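Local coordinates for protein cytochrome P450 (Bacillus megaterium, PDB 5L92) that binds heme and corticosterone as a bacterial cytochrome P450 and probably works as a monooxygenase that oxidises steroids with molecular oxygen, at residues W28-E31 / M32-T35; N253-Y256 / C257-D261; R159-K162 / D163-D166; R117-N120 / E121-E125; D131-I134 / V135-L138. One frame throughout, in Å; residues are numbered along the deposited sequence.

Contact 1 (W28-E31 / M32-T35); sequences WYEE and MRNT
Met-32 folds back along the helix 26-33 onto the indole of Trp-28, one turn earlier. Its CB rests near Trp-28 O, the carbonyl that also receives the backbone bond from Met-32 N. CG, set anti to its own carbonyl carbon (chi1 -65°), passes over one face of the five-membered ring, 4.1 Å from the centroid and 25° off the normal, a CH-pi contact. SD follows obliquely, 4.9 Å from the same centroid, as a Met-aromatic contact. The chain bends again at chi2 and chi3, which brings CE to 3.6 Å from Trp-28 NE1 and 3.8 Å from Glu-31 CG. A flexible, unbranched thioether suits this place because it can bend to follow a flat ring.

Arg-33 turns back as well, bent at chi3, and lays one face of its guanidinium over Glu-30 CA and Tyr-29 O; NH2 stands 3.5 Å from Glu-30 CA. A leucine here would probably leave Ser-319 OG without the NH1 donor and the backbone at Glu-30 without its flat cover. As the helix runs out, Thr-35 OG1 gives a 3.1 Å hydrogen bond to Glu-31 O, which also takes a weak bond from Asn-34 N; a short hydroxyl side chain can reach back to the carbonyl four residues earlier.

Around this surface helix, Trp-28 meets Phe-50 and Trp-316 edge-to-face, and Met-32 also touches Phe-50, just after strand 46-49. Tyr-29, the buried member, sends its hydroxyl to Gln-290, while Arg-33 reaches Ser-319 in helix 317-320.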
loop_
_atom_site.group_PDB
_atom_site.type_symbol
_atom_site.label_atom_id
_atom_site.label_comp_id
_atom_site.label_asym_id
_atom_site.label_seq_id
_atom_site.Cartn_x
_atom_site.Cartn_y
_atom_site.Cartn_z
ATOM N N TRP A 28 -6.632 -17.777 10.760
ATOM C CA TRP A 28 -7.844 -17.800 9.948
ATOM C C TRP A 28 -7.551 -18.136 8.489
ATOM O O TRP A 28 -8.211 -19.009 7.900
ATOM C CB TRP A 28 -8.543 -16.453 10.028
ATOM C CG TRP A 28 -9.835 -16.386 9.217
ATOM C CD1 TRP A 28 -10.919 -17.233 9.324
ATOM C CD2 TRP A 28 -10.166 -15.452 8.167
ATOM N NE1 TRP A 28 -11.898 -16.868 8.416
ATOM C CE2 TRP A 28 -11.463 -15.783 7.700
ATOM C CE3 TRP A 28 -9.498 -14.368 7.582
ATOM C CZ2 TRP A 28 -12.111 -15.047 6.709
ATOM C CZ3 TRP A 28 -10.139 -13.649 6.591
ATOM C CH2 TRP A 28 -11.430 -14.001 6.155
ATOM N N TYR A 29 -6.607 -17.398 7.867
ATOM C CA TYR A 29 -6.189 -17.703 6.499
ATOM C C TYR A 29 -5.836 -19.182 6.348
ATOM O O TYR A 29 -6.222 -19.833 5.369
ATOM C CB TYR A 29 -4.962 -16.862 6.090
ATOM C CG TYR A 29 -5.079 -15.345 6.010
ATOM C CD1 TYR A 29 -6.303 -14.698 5.884
ATOM C CD2 TYR A 29 -3.925 -14.565 6.025
ATOM C CE1 TYR A 29 -6.371 -13.307 5.820
ATOM C CE2 TYR A 29 -3.981 -13.206 5.967
ATOM C CZ TYR A 29 -5.204 -12.572 5.841
ATOM O OH TYR A 29 -5.253 -11.210 5.764
ATOM N N GLU A 30 -5.032 -19.705 7.268
ATOM C CA GLU A 30 -4.586 -21.094 7.175
ATOM C C GLU A 30 -5.766 -22.057 7.242
ATOM O O GLU A 30 -5.885 -22.967 6.412
ATOM C CB GLU A 30 -3.591 -21.391 8.286
ATOM C CG GLU A 30 -3.113 -22.846 8.358
ATOM C CD GLU A 30 -2.103 -23.028 9.460
ATOM O OE1 GLU A 30 -2.465 -22.800 10.636
ATOM O OE2 GLU A 30 -0.943 -23.360 9.152
ATOM N N GLU A 31 -6.637 -21.879 8.236
ATOM C CA GLU A 31 -7.865 -22.662 8.322
ATOM C C GLU A 31 -8.577 -22.718 6.974
ATOM O O GLU A 31 -8.920 -23.802 6.487
ATOM C CB GLU A 31 -8.802 -22.071 9.391
ATOM C CG GLU A 31 -10.078 -22.897 9.673
ATOM C CD GLU A 31 -9.771 -24.303 10.195
ATOM O OE1 GLU A 31 -8.752 -24.480 10.903
ATOM O OE2 GLU A 31 -10.544 -25.235 9.883
ATOM N N MET A 32 -8.818 -21.551 6.362
ATOM C CA MET A 32 -9.587 -21.499 5.113
ATOM C C MET A 32 -8.819 -22.126 3.956
ATOM O O MET A 32 -9.395 -22.860 3.149
ATOM C CB MET A 32 -9.945 -20.042 4.775
ATOM C CG MET A 32 -10.867 -19.358 5.757
ATOM S SD MET A 32 -12.361 -20.289 6.124
ATOM C CE MET A 32 -12.334 -20.435 7.920
ATOM N N ARG A 33 -7.518 -21.816 3.838
ATOM C CA ARG A 33 -6.685 -22.414 2.796
ATOM C C ARG A 33 -6.796 -23.935 2.808
ATOM O O ARG A 33 -6.888 -24.570 1.754
ATOM C CB ARG A 33 -5.213 -22.009 2.973
ATOM C CG ARG A 33 -4.767 -20.875 2.096
ATOM C CD ARG A 33 -3.246 -20.724 1.985
ATOM N NE ARG A 33 -2.503 -21.147 3.166
ATOM C CZ ARG A 33 -2.342 -20.434 4.277
ATOM N NH1 ARG A 33 -2.878 -19.229 4.396
ATOM N NH2 ARG A 33 -1.645 -20.943 5.280
ATOM N N ASN A 34 -6.824 -24.533 3.987
ATOM C CA ASN A 34 -6.755 -25.987 4.115
ATOM C C ASN A 34 -8.116 -26.669 4.072
ATOM O O ASN A 34 -8.170 -27.902 4.140
ATOM C CB ASN A 34 -6.022 -26.357 5.397
ATOM C CG ASN A 34 -4.540 -26.281 5.221
ATOM O OD1 ASN A 34 -4.009 -26.721 4.204
ATOM N ND2 ASN A 34 -3.856 -25.680 6.181
ATOM N N THR A 35 -9.196 -25.913 3.883
ATOM C CA THR A 35 -10.527 -26.497 3.837
ATOM C C THR A 35 -11.246 -26.101 2.547
ATOM O O THR A 35 -11.554 -26.957 1.710
ATOM C CB THR A 35 -11.331 -26.099 5.085
ATOM O OG1 THR A 35 -11.536 -24.686 5.149
ATOM C CG2 THR A 35 -10.599 -26.519 6.323
#

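Contact 2 (N253-Y256 / C257-D261)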
loop_
_atom_site.group_PDB
_atom_site.type_symbol
_atom_site.label_atom_id
_atom_site.label_comp_id
_atom_site.label_asym_id
_atom_site.label_seq_id
_atom_site.Cartn_x
_atom_site.Cartn_y
_atom_site.Cartn_z
ATOM N N ASN A 253 6.322 -2.081 9.545
ATOM C CA ASN A 253 6.126 -3.524 9.700
ATOM C C ASN A 253 7.446 -4.268 9.708
ATOM O O ASN A 253 7.547 -5.324 10.342
ATOM C CB ASN A 253 5.255 -4.099 8.569
ATOM C CG ASN A 253 3.794 -3.711 8.689
ATOM O OD1 ASN A 253 3.414 -3.039 9.636
ATOM N ND2 ASN A 253 2.966 -4.106 7.701
ATOM N N THR A 254 8.446 -3.774 8.956
ATOM C CA THR A 254 9.757 -4.403 8.965
ATOM C C THR A 254 10.377 -4.293 10.340
ATOM O O THR A 254 10.902 -5.277 10.877
ATOM C CB THR A 254 10.708 -3.767 7.937
ATOM O OG1 THR A 254 10.304 -4.117 6.616
ATOM C CG2 THR A 254 12.124 -4.301 8.142
ATOM N N ILE A 255 10.328 -3.097 10.917
ATOM C CA ILE A 255 10.836 -2.892 12.259
ATOM C C ILE A 255 10.086 -3.789 13.230
ATOM O O ILE A 255 10.689 -4.398 14.125
ATOM C CB ILE A 255 10.720 -1.413 12.657
ATOM C CG1 ILE A 255 11.631 -0.527 11.771
ATOM C CG2 ILE A 255 11.054 -1.194 14.126
ATOM C CD1 ILE A 255 13.035 -0.767 11.958
ATOM N N TYR A 256 8.768 -3.900 13.056
ATOM C CA TYR A 256 7.991 -4.792 13.909
ATOM C C TYR A 256 8.491 -6.226 13.796
ATOM O O TYR A 256 8.653 -6.909 14.809
ATOM C CB TYR A 256 6.499 -4.713 13.588
ATOM C CG TYR A 256 5.689 -5.493 14.594
ATOM C CD1 TYR A 256 5.418 -6.842 14.400
ATOM C CD2 TYR A 256 5.245 -4.891 15.758
ATOM C CE1 TYR A 256 4.702 -7.561 15.324
ATOM C CE2 TYR A 256 4.555 -5.587 16.680
ATOM C CZ TYR A 256 4.275 -6.936 16.462
ATOM O OH TYR A 256 3.586 -7.638 17.396
ATOM N N CYS A 257 8.754 -6.694 12.580
ATOM C CA CYS A 257 9.185 -8.079 12.408
ATOM C C CYS A 257 10.564 -8.313 13.030
ATOM O O CYS A 257 10.797 -9.374 13.632
ATOM C CB CYS A 257 9.217 -8.464 10.934
ATOM S SG CYS A 257 7.592 -8.730 10.127
ATOM N N LEU A 258 11.479 -7.329 12.917
ATOM C CA LEU A 258 12.835 -7.493 13.426
ATOM C C LEU A 258 12.875 -7.442 14.941
ATOM O O LEU A 258 13.724 -8.099 15.563
ATOM C CB LEU A 258 13.777 -6.436 12.811
ATOM C CG LEU A 258 13.961 -6.545 11.305
ATOM C CD1 LEU A 258 14.714 -5.350 10.788
ATOM C CD2 LEU A 258 14.622 -7.828 10.812
ATOM N N MET A 259 11.962 -6.692 15.548
ATOM C CA MET A 259 11.823 -6.666 16.993
ATOM C C MET A 259 11.137 -7.920 17.521
ATOM O O MET A 259 11.460 -8.390 18.619
ATOM C CB MET A 259 11.053 -5.424 17.418
ATOM C CG MET A 259 11.791 -4.081 17.098
ATOM S SD MET A 259 13.346 -3.818 17.956
ATOM C CE MET A 259 14.477 -4.452 16.734
ATOM N N GLU A 260 10.168 -8.444 16.774
ATOM C CA GLU A 260 9.529 -9.690 17.162
ATOM C C GLU A 260 10.538 -10.829 17.193
ATOM O O GLU A 260 10.523 -11.635 18.119
ATOM C CB GLU A 260 8.389 -10.016 16.190
ATOM C CG GLU A 260 7.462 -11.096 16.663
ATOM C CD GLU A 260 6.153 -11.111 15.852
ATOM O OE1 GLU A 260 6.181 -10.872 14.611
ATOM O OE2 GLU A 260 5.099 -11.318 16.476
ATOM N N ASP A 261 11.402 -10.930 16.174
ATOM C CA ASP A 261 12.397 -12.019 16.070
ATOM C C ASP A 261 13.814 -11.448 16.091
ATOM O O ASP A 261 14.418 -11.166 15.043
ATOM C CB ASP A 261 12.220 -12.871 14.815
ATOM C CG ASP A 261 13.310 -13.927 14.692
ATOM O OD1 ASP A 261 13.949 -14.219 15.719
ATOM O OD2 ASP A 261 13.504 -14.478 13.588
#
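With CG anti to the backbone N in both residues (chi1 -172° in Tyr-256 and -167° in Glu-260), ring and carboxylate lean out from the same flank of helix 247-260, one turn apart. The extended glutamate brings OE1 to 3.7 Å from Tyr-256 CE1 and OE2 to 3.9 Å from the same carbon. The carboxylate plane stands 75° from that of the ring, and the approach is a contact with ring carbons. Glu-260 OE1 has its salt-bridge partner in Arg-286, which holds the carboxylate near the ring. A tyrosine suits this partly exposed place because its broad ring packs against Glu-260 and two other aromatic rings; a serine in its place would probably open a gap beside Glu-260 and leave Trp-378 and Phe-23 without their edge-to-face partner.

On the buried flank, Thr-254 CG2 lies alongside Leu-258 CD1 at 3.8 Å, and the buried Thr-254 has its OG1 satisfied by Leu-250 O. Ile-255 CG2 lies 4.2 Å from Met-259 CG.

The buried side of the helix packs among its neighbours: Thr-254 and Ile-255 against helix 355-372, Leu-258 and Met-259 against helix 262-270, while Cys-257 touches Tyr-285 of helix 275-285.

Contact 3 (R159-K162 / D163-D166); sequences RQFK and DWSD
Two turns of the amphipathic helix 158-169, whose Ile-168 lines the corticosterone pocket, are tied by i to i+4 pairs, among them Lys-162 with Asp-166 and Gln-160 with Trp-164. Lys-162 leaves the backbone with CG anti to N (chi1 -165°), runs extended, and bends only at its last torsion. This sets NZ 2.9 Å from Asp-166 OD2, a salt bridge that meets the syn lone pair of the carboxylate. CG of the lysine also passes 3.7 Å from OD2, so the aliphatic part lies against the acid. Lysine suits the place by its length and flexibility; its ammonium has a second partner in the ring of Tyr-140, a cation-pi contact, and probably offsets the carboxylate of Glu-245 close to Asp-166.

Elsewhere on the helix Gln-160 extends along the indole of Trp-164. Gln-160 CB sits over the six-membered ring, 4.1 Å from the centroid and 14° off the normal, while OE1 comes to 3.4 Å from CZ2 with the amide turned 49° from the indole. The indole NE1 itself is bonded to Glu-193 in helix 177-207. Trp-164 CZ3 meets the edge of the Phe-161 ring, 4.2 Å from CD1.

Phe-161 O is gripped twice, by Ser-165 N and by Ser-165 OG, each at 2.9 Å and from opposite faces of its plane. The small serine thereby satisfies its buried hydroxyl within the helix and packs against helix 229-245. Backbone-bonded serine on the buried side and an i to i+4 salt bridge on the partly exposed side are typical of such an amphipathic helix.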
loop_
_atom_site.group_PDB
_atom_site.type_symbol
_atom_site.label_atom_id
_atom_site.label_comp_id
_atom_site.label_asym_id
_atom_site.label_seq_id
_atom_site.Cartn_x
_atom_site.Cartn_y
_atom_site.Cartn_z
ATOM N N ARG A 159 -0.646 17.834 6.546
ATOM C CA ARG A 159 -1.622 17.405 7.533
ATOM C C ARG A 159 -3.001 17.205 6.908
ATOM O O ARG A 159 -3.725 16.278 7.285
ATOM C CB ARG A 159 -1.673 18.412 8.676
ATOM C CG ARG A 159 -2.807 18.155 9.684
ATOM C CD ARG A 159 -2.831 19.212 10.788
ATOM N NE ARG A 159 -1.482 19.726 11.038
ATOM C CZ ARG A 159 -1.025 20.899 10.611
ATOM N NH1 ARG A 159 -1.805 21.730 9.935
ATOM N NH2 ARG A 159 0.223 21.243 10.877
ATOM N N GLN A 160 -3.378 18.043 5.936
ATOM C CA GLN A 160 -4.606 17.767 5.185
ATOM C C GLN A 160 -4.490 16.454 4.428
ATOM O O GLN A 160 -5.419 15.634 4.443
ATOM C CB GLN A 160 -4.909 18.884 4.189
ATOM C CG GLN A 160 -5.150 20.245 4.785
ATOM C CD GLN A 160 -5.827 21.191 3.780
ATOM O OE1 GLN A 160 -7.009 21.055 3.501
ATOM N NE2 GLN A 160 -5.064 22.133 3.229
ATOM N N PHE A 161 -3.365 16.266 3.719
ATOM C CA PHE A 161 -3.112 15.045 2.951
ATOM C C PHE A 161 -3.347 13.800 3.801
ATOM O O PHE A 161 -4.050 12.863 3.389
ATOM C CB PHE A 161 -1.671 15.023 2.445
ATOM C CG PHE A 161 -1.325 16.110 1.482
ATOM C CD1 PHE A 161 -2.297 16.858 0.859
ATOM C CD2 PHE A 161 0.011 16.369 1.196
ATOM C CE1 PHE A 161 -1.963 17.837 -0.049
ATOM C CE2 PHE A 161 0.366 17.361 0.289
ATOM C CZ PHE A 161 -0.623 18.103 -0.330
ATOM N N LYS A 162 -2.767 13.784 5.001
ATOM C CA LYS A 162 -2.896 12.623 5.881
ATOM C C LYS A 162 -4.340 12.378 6.261
ATOM O O LYS A 162 -4.826 11.246 6.174
ATOM C CB LYS A 162 -2.065 12.818 7.142
ATOM C CG LYS A 162 -1.859 11.508 7.953
ATOM C CD LYS A 162 -0.868 11.749 9.101
ATOM C CE LYS A 162 -0.655 10.496 9.940
ATOM N NZ LYS A 162 -1.963 9.880 10.319
ATOM N N ASP A 163 -5.035 13.423 6.741
ATOM C CA ASP A 163 -6.422 13.239 7.162
ATOM C C ASP A 163 -7.295 12.754 6.012
ATOM O O ASP A 163 -8.106 11.839 6.185
ATOM C CB ASP A 163 -6.983 14.536 7.749
ATOM C CG ASP A 163 -6.271 14.934 9.003
ATOM O OD1 ASP A 163 -5.563 14.058 9.560
ATOM O OD2 ASP A 163 -6.396 16.110 9.413
ATOM N N TRP A 164 -7.177 13.384 4.836
ATOM C CA TRP A 164 -7.939 12.917 3.680
ATOM C C TRP A 164 -7.613 11.472 3.379
ATOM O O TRP A 164 -8.518 10.659 3.119
ATOM C CB TRP A 164 -7.654 13.761 2.433
ATOM C CG TRP A 164 -8.268 15.082 2.419
ATOM C CD1 TRP A 164 -9.456 15.444 2.972
ATOM C CD2 TRP A 164 -7.734 16.254 1.794
ATOM N NE1 TRP A 164 -9.687 16.762 2.744
ATOM C CE2 TRP A 164 -8.645 17.288 2.017
ATOM C CE3 TRP A 164 -6.561 16.519 1.067
ATOM C CZ2 TRP A 164 -8.424 18.601 1.551
ATOM C CZ3 TRP A 164 -6.344 17.800 0.595
ATOM C CH2 TRP A 164 -7.278 18.833 0.840
ATOM N N SER A 165 -6.319 11.131 3.415
ATOM C CA SER A 165 -5.896 9.791 3.027
ATOM C C SER A 165 -6.352 8.762 4.042
ATOM O O SER A 165 -6.797 7.681 3.653
ATOM C CB SER A 165 -4.376 9.717 2.844
ATOM O OG SER A 165 -3.921 10.501 1.767
ATOM N N ASP A 166 -6.261 9.077 5.343
ATOM C CA ASP A 166 -6.729 8.120 6.349
ATOM C C ASP A 166 -8.224 7.879 6.182
ATOM O O ASP A 166 -8.673 6.743 6.201
ATOM C CB ASP A 166 -6.420 8.583 7.780
ATOM C CG ASP A 166 -4.902 8.607 8.107
ATOM O OD1 ASP A 166 -4.094 7.988 7.381
ATOM O OD2 ASP A 166 -4.530 9.291 9.093
#

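Contact 4 (R117-N120 / E121-E125); sequences RITN and ELLQE
Ile-118 O receives the amide of Leu-122 at 2.8 Å from its N, an almost straight bond with an N-H...O angle of 171°. Leu-122 CG lies 3.4 Å from the same oxygen, as is usual along a helix. The bond between Glu-121 N and Arg-117 O is equally short, and Leu-123 N and Gln-124 N continue the pattern to Thr-119 O and Asn-120 O.

Over this regular backbone two branched pairs run in step. Ile-118 CG2 meets Leu-122 CD1 at 3.9 Å, and Thr-119 CG2 meets Leu-123 CD1, also at 3.9 Å. In the threonine OG1 sits anti to the carbonyl carbon (chi1 -66°), which leaves CG2 beside that carbon and facing Leu-123; OG1 turns back to Ile-115 O, which satisfies the hydroxyl in a buried place. Leucines suit the later turn because their forked ends meet both the preceding methyls and neighbouring helices: Leu-122 touches Pro-141 and Leu-138, and Leu-123 touches Leu-138 as well as Glu-368 and Arg-372 of helix 355-372. Ile-118, for its part, packs on Leu-142 and Met-145 of helix 141-151.

Between the side chains the contact is methyl packing over short, regular backbone bonds, with no charge pairing across the turn, so it should depend little on charge.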
loop_
_atom_site.group_PDB
_atom_site.type_symbol
_atom_site.label_atom_id
_atom_site.label_comp_id
_atom_site.label_asym_id
_atom_site.label_seq_id
_atom_site.Cartn_x
_atom_site.Cartn_y
_atom_site.Cartn_z
ATOM N N ARG A 117 18.722 12.118 2.085
ATOM C CA ARG A 117 18.802 13.375 2.826
ATOM C C ARG A 117 17.573 13.590 3.693
ATOM O O ARG A 117 17.672 14.071 4.832
ATOM C CB ARG A 117 18.957 14.563 1.866
ATOM C CG ARG A 117 20.361 14.820 1.379
ATOM C CD ARG A 117 20.462 16.199 0.678
ATOM N NE ARG A 117 19.517 16.367 -0.425
ATOM C CZ ARG A 117 19.746 16.017 -1.694
ATOM N NH1 ARG A 117 20.894 15.448 -2.050
ATOM N NH2 ARG A 117 18.811 16.220 -2.623
ATOM N N ILE A 118 16.404 13.273 3.157
ATOM C CA ILE A 118 15.195 13.374 3.960
ATOM C C ILE A 118 15.307 12.457 5.164
ATOM O O ILE A 118 14.985 12.846 6.296
ATOM C CB ILE A 118 13.958 13.052 3.116
ATOM C CG1 ILE A 118 13.856 14.061 1.960
ATOM C CG2 ILE A 118 12.704 13.113 4.012
ATOM C CD1 ILE A 118 12.975 13.619 0.869
ATOM N N THR A 119 15.814 11.241 4.940
ATOM C CA THR A 119 15.995 10.283 6.027
ATOM C C THR A 119 16.861 10.886 7.119
ATOM O O THR A 119 16.478 10.905 8.298
ATOM C CB THR A 119 16.618 8.986 5.476
ATOM O OG1 THR A 119 15.687 8.340 4.597
ATOM C CG2 THR A 119 16.981 8.017 6.585
ATOM N N ASN A 120 18.023 11.440 6.729
ATOM C CA ASN A 120 18.940 12.012 7.718
ATOM C C ASN A 120 18.338 13.240 8.380
ATOM O O ASN A 120 18.529 13.459 9.579
ATOM C CB ASN A 120 20.289 12.354 7.073
ATOM C CG ASN A 120 21.092 11.104 6.700
ATOM O OD1 ASN A 120 20.984 10.043 7.343
ATOM N ND2 ASN A 120 21.896 11.223 5.663
ATOM N N GLU A 121 17.616 14.060 7.625
ATOM C CA GLU A 121 16.961 15.214 8.233
ATOM C C GLU A 121 15.941 14.770 9.277
ATOM O O GLU A 121 15.911 15.300 10.394
ATOM C CB GLU A 121 16.288 16.083 7.154
ATOM C CG GLU A 121 15.574 17.336 7.721
ATOM C CD GLU A 121 14.782 18.153 6.675
ATOM O OE1 GLU A 121 14.362 17.595 5.631
ATOM O OE2 GLU A 121 14.572 19.369 6.910
ATOM N N LEU A 122 15.095 13.785 8.939
ATOM C CA LEU A 122 14.113 13.285 9.910
ATOM C C LEU A 122 14.789 12.693 11.152
ATOM O O LEU A 122 14.387 12.967 12.292
ATOM C CB LEU A 122 13.217 12.250 9.245
ATOM C CG LEU A 122 12.243 12.867 8.263
ATOM C CD1 LEU A 122 11.612 11.749 7.490
ATOM C CD2 LEU A 122 11.190 13.732 8.965
ATOM N N LEU A 123 15.813 11.873 10.951
ATOM C CA LEU A 123 16.534 11.326 12.094
ATOM C C LEU A 123 17.124 12.453 12.951
ATOM O O LEU A 123 17.028 12.426 14.186
ATOM C CB LEU A 123 17.614 10.355 11.601
ATOM C CG LEU A 123 17.078 9.004 11.142
ATOM C CD1 LEU A 123 18.088 8.239 10.298
ATOM C CD2 LEU A 123 16.689 8.206 12.344
ATOM N N GLN A 124 17.672 13.488 12.311
ATOM C CA GLN A 124 18.267 14.595 13.063
ATOM C C GLN A 124 17.233 15.291 13.930
ATOM O O GLN A 124 17.525 15.699 15.065
ATOM C CB GLN A 124 18.912 15.601 12.096
ATOM C CG GLN A 124 19.784 16.658 12.790
ATOM C CD GLN A 124 20.864 16.062 13.719
ATOM O OE1 GLN A 124 21.801 15.395 13.267
ATOM N NE2 GLN A 124 20.733 16.320 15.020
ATOM N N GLU A 125 16.012 15.434 13.418
ATOM C CA GLU A 125 14.969 16.117 14.164
ATOM C C GLU A 125 14.608 15.404 15.467
ATOM O O GLU A 125 14.144 16.052 16.408
ATOM C CB GLU A 125 13.752 16.290 13.253
ATOM C CG GLU A 125 14.047 17.315 12.149
ATOM C CD GLU A 125 12.874 17.548 11.230
ATOM O OE1 GLU A 125 11.807 16.953 11.488
ATOM O OE2 GLU A 125 13.026 18.329 10.255
#

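Contact 5 (D131-I134 / V135-L138); sequences DIDI and VEHL
Asp-133 N-caps helix 134-139 where strand 131-133 gives way to it, and its side chain accepts from Val-135 N in the first turn. Among the polar contacts, OD1 takes this amide at 3.0 Å from above the carboxylate plane, 51° out of it. CG lies anti to the backbone N (chi1 -177°), which swings the carboxylate over the opening turn. The same OD1 accepts from Leu-398 N, so one short acid joins the helix start to the neighbouring strand region. Asp-133 O also takes His-137 N at 2.9 Å, and His-137 CD2 comes 3.6 Å from Asp-133 N, which lies at the ring edge, near its plane. The bond from Leu-138 N to Ile-134 O is weak, which may reflect the wider pi-type turn here.

As for charge, Asp-133 OD2 lies 4.3 Å from Glu-136 OE1. The two acids probably disfavour each other slightly, though amides at a helix start would be expected to offset this.

The apolar contacts gather on Leu-138, which also packs on Met-365 and Leu-369 of helix 355-372. Ile-134 suits its buried place by its apolar reach, CD1 approaching Leu-138 CD1 at 4.1 Å. Ile-132, beta-branched as suits a strand, runs nearly perpendicular to the leucine, its CD1 3.9 Å from Leu-138 CD1.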
loop_
_atom_site.group_PDB
_atom_site.type_symbol
_atom_site.label_atom_id
_atom_site.label_comp_id
_atom_site.label_asym_id
_atom_site.label_seq_id
_atom_site.Cartn_x
_atom_site.Cartn_y
_atom_site.Cartn_z
ATOM N N ASP A 131 13.361 7.813 23.046
ATOM C CA ASP A 131 12.271 6.959 22.593
ATOM C C ASP A 131 11.542 7.678 21.465
ATOM O O ASP A 131 11.153 8.837 21.624
ATOM C CB ASP A 131 11.296 6.654 23.741
ATOM C CG ASP A 131 11.907 5.768 24.830
ATOM O OD1 ASP A 131 12.796 4.950 24.521
ATOM O OD2 ASP A 131 11.484 5.885 26.005
ATOM N N ILE A 132 11.368 7.007 20.325
ATOM C CA ILE A 132 10.736 7.629 19.165
ATOM C C ILE A 132 9.626 6.743 18.607
ATOM O O ILE A 132 9.645 5.519 18.734
ATOM C CB ILE A 132 11.750 7.942 18.050
ATOM C CG1 ILE A 132 12.479 6.674 17.631
ATOM C CG2 ILE A 132 12.760 8.998 18.526
ATOM C CD1 ILE A 132 13.408 6.868 16.461
ATOM N N ASP A 133 8.674 7.382 17.947
ATOM C CA ASP A 133 7.606 6.695 17.225
ATOM C C ASP A 133 8.052 6.520 15.774
ATOM O O ASP A 133 8.021 7.466 14.984
ATOM C CB ASP A 133 6.314 7.490 17.352
ATOM C CG ASP A 133 5.116 6.811 16.674
ATOM O OD1 ASP A 133 5.274 5.760 16.047
ATOM O OD2 ASP A 133 4.014 7.347 16.770
ATOM N N ILE A 134 8.479 5.308 15.417
ATOM C CA ILE A 134 8.932 5.015 14.054
ATOM C C ILE A 134 7.937 5.574 13.035
ATOM O O ILE A 134 8.324 6.046 11.954
ATOM C CB ILE A 134 9.125 3.506 13.835
ATOM C CG1 ILE A 134 10.224 2.935 14.737
ATOM C CG2 ILE A 134 9.476 3.210 12.401
ATOM C CD1 ILE A 134 11.497 3.712 14.727
ATOM N N VAL A 135 6.648 5.509 13.366
ATOM C CA VAL A 135 5.611 5.875 12.405
ATOM C C VAL A 135 5.562 7.390 12.250
ATOM O O VAL A 135 5.866 7.933 11.184
ATOM C CB VAL A 135 4.238 5.292 12.826
ATOM C CG1 VAL A 135 3.130 5.867 11.970
ATOM C CG2 VAL A 135 4.216 3.748 12.719
ATOM N N GLU A 136 5.257 8.095 13.334
ATOM C CA GLU A 136 5.092 9.539 13.246
ATOM C C GLU A 136 6.383 10.230 12.794
ATOM O O GLU A 136 6.334 11.168 11.988
ATOM C CB GLU A 136 4.620 10.096 14.588
ATOM C CG GLU A 136 4.359 11.626 14.582
ATOM C CD GLU A 136 4.194 12.234 15.978
ATOM O OE1 GLU A 136 3.590 11.588 16.854
ATOM O OE2 GLU A 136 4.677 13.370 16.199
ATOM N N HIS A 137 7.549 9.772 13.264
ATOM C CA HIS A 137 8.766 10.549 13.006
ATOM C C HIS A 137 9.544 10.104 11.775
ATOM O O HIS A 137 10.402 10.863 11.312
ATOM C CB HIS A 137 9.677 10.522 14.230
ATOM C CG HIS A 137 9.064 11.162 15.437
ATOM N ND1 HIS A 137 8.558 12.440 15.413
ATOM C CD2 HIS A 137 8.914 10.724 16.710
ATOM C CE1 HIS A 137 8.092 12.755 16.608
ATOM N NE2 HIS A 137 8.301 11.733 17.417
ATOM N N LEU A 138 9.259 8.937 11.195
ATOM C CA LEU A 138 10.154 8.393 10.174
ATOM C C LEU A 138 9.397 7.717 9.039
ATOM O O LEU A 138 9.437 8.185 7.907
ATOM C CB LEU A 138 11.143 7.413 10.812
ATOM C CG LEU A 138 12.130 8.025 11.827
ATOM C CD1 LEU A 138 12.863 6.987 12.612
ATOM C CD2 LEU A 138 13.138 8.966 11.116
#

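In the fold
Contacts 4, 5 and 2 form a packed series, contact 5 touching both others. Leu-122 CB and Leu-123 CD2 of contact 4 each lie 3.8 Å from Leu-138 CD2 of contact 5, whose Ile-134 CG1 in turn reaches Ile-255 CG2 of contact 2 at 4.3 Å. Contact 3 stands apart, about 6 Å from contact 5 at the nearest atoms, and lies nearest the substrate: the side chain of Ser-165 is about 7 Å from the bound corticosterone. Contact 2 approaches the heme, with the side chain of Asn-253 about 8 Å from it. Contact 1 is the outlier, its centre about 43 Å from that of contact 4, across the centre of the chain.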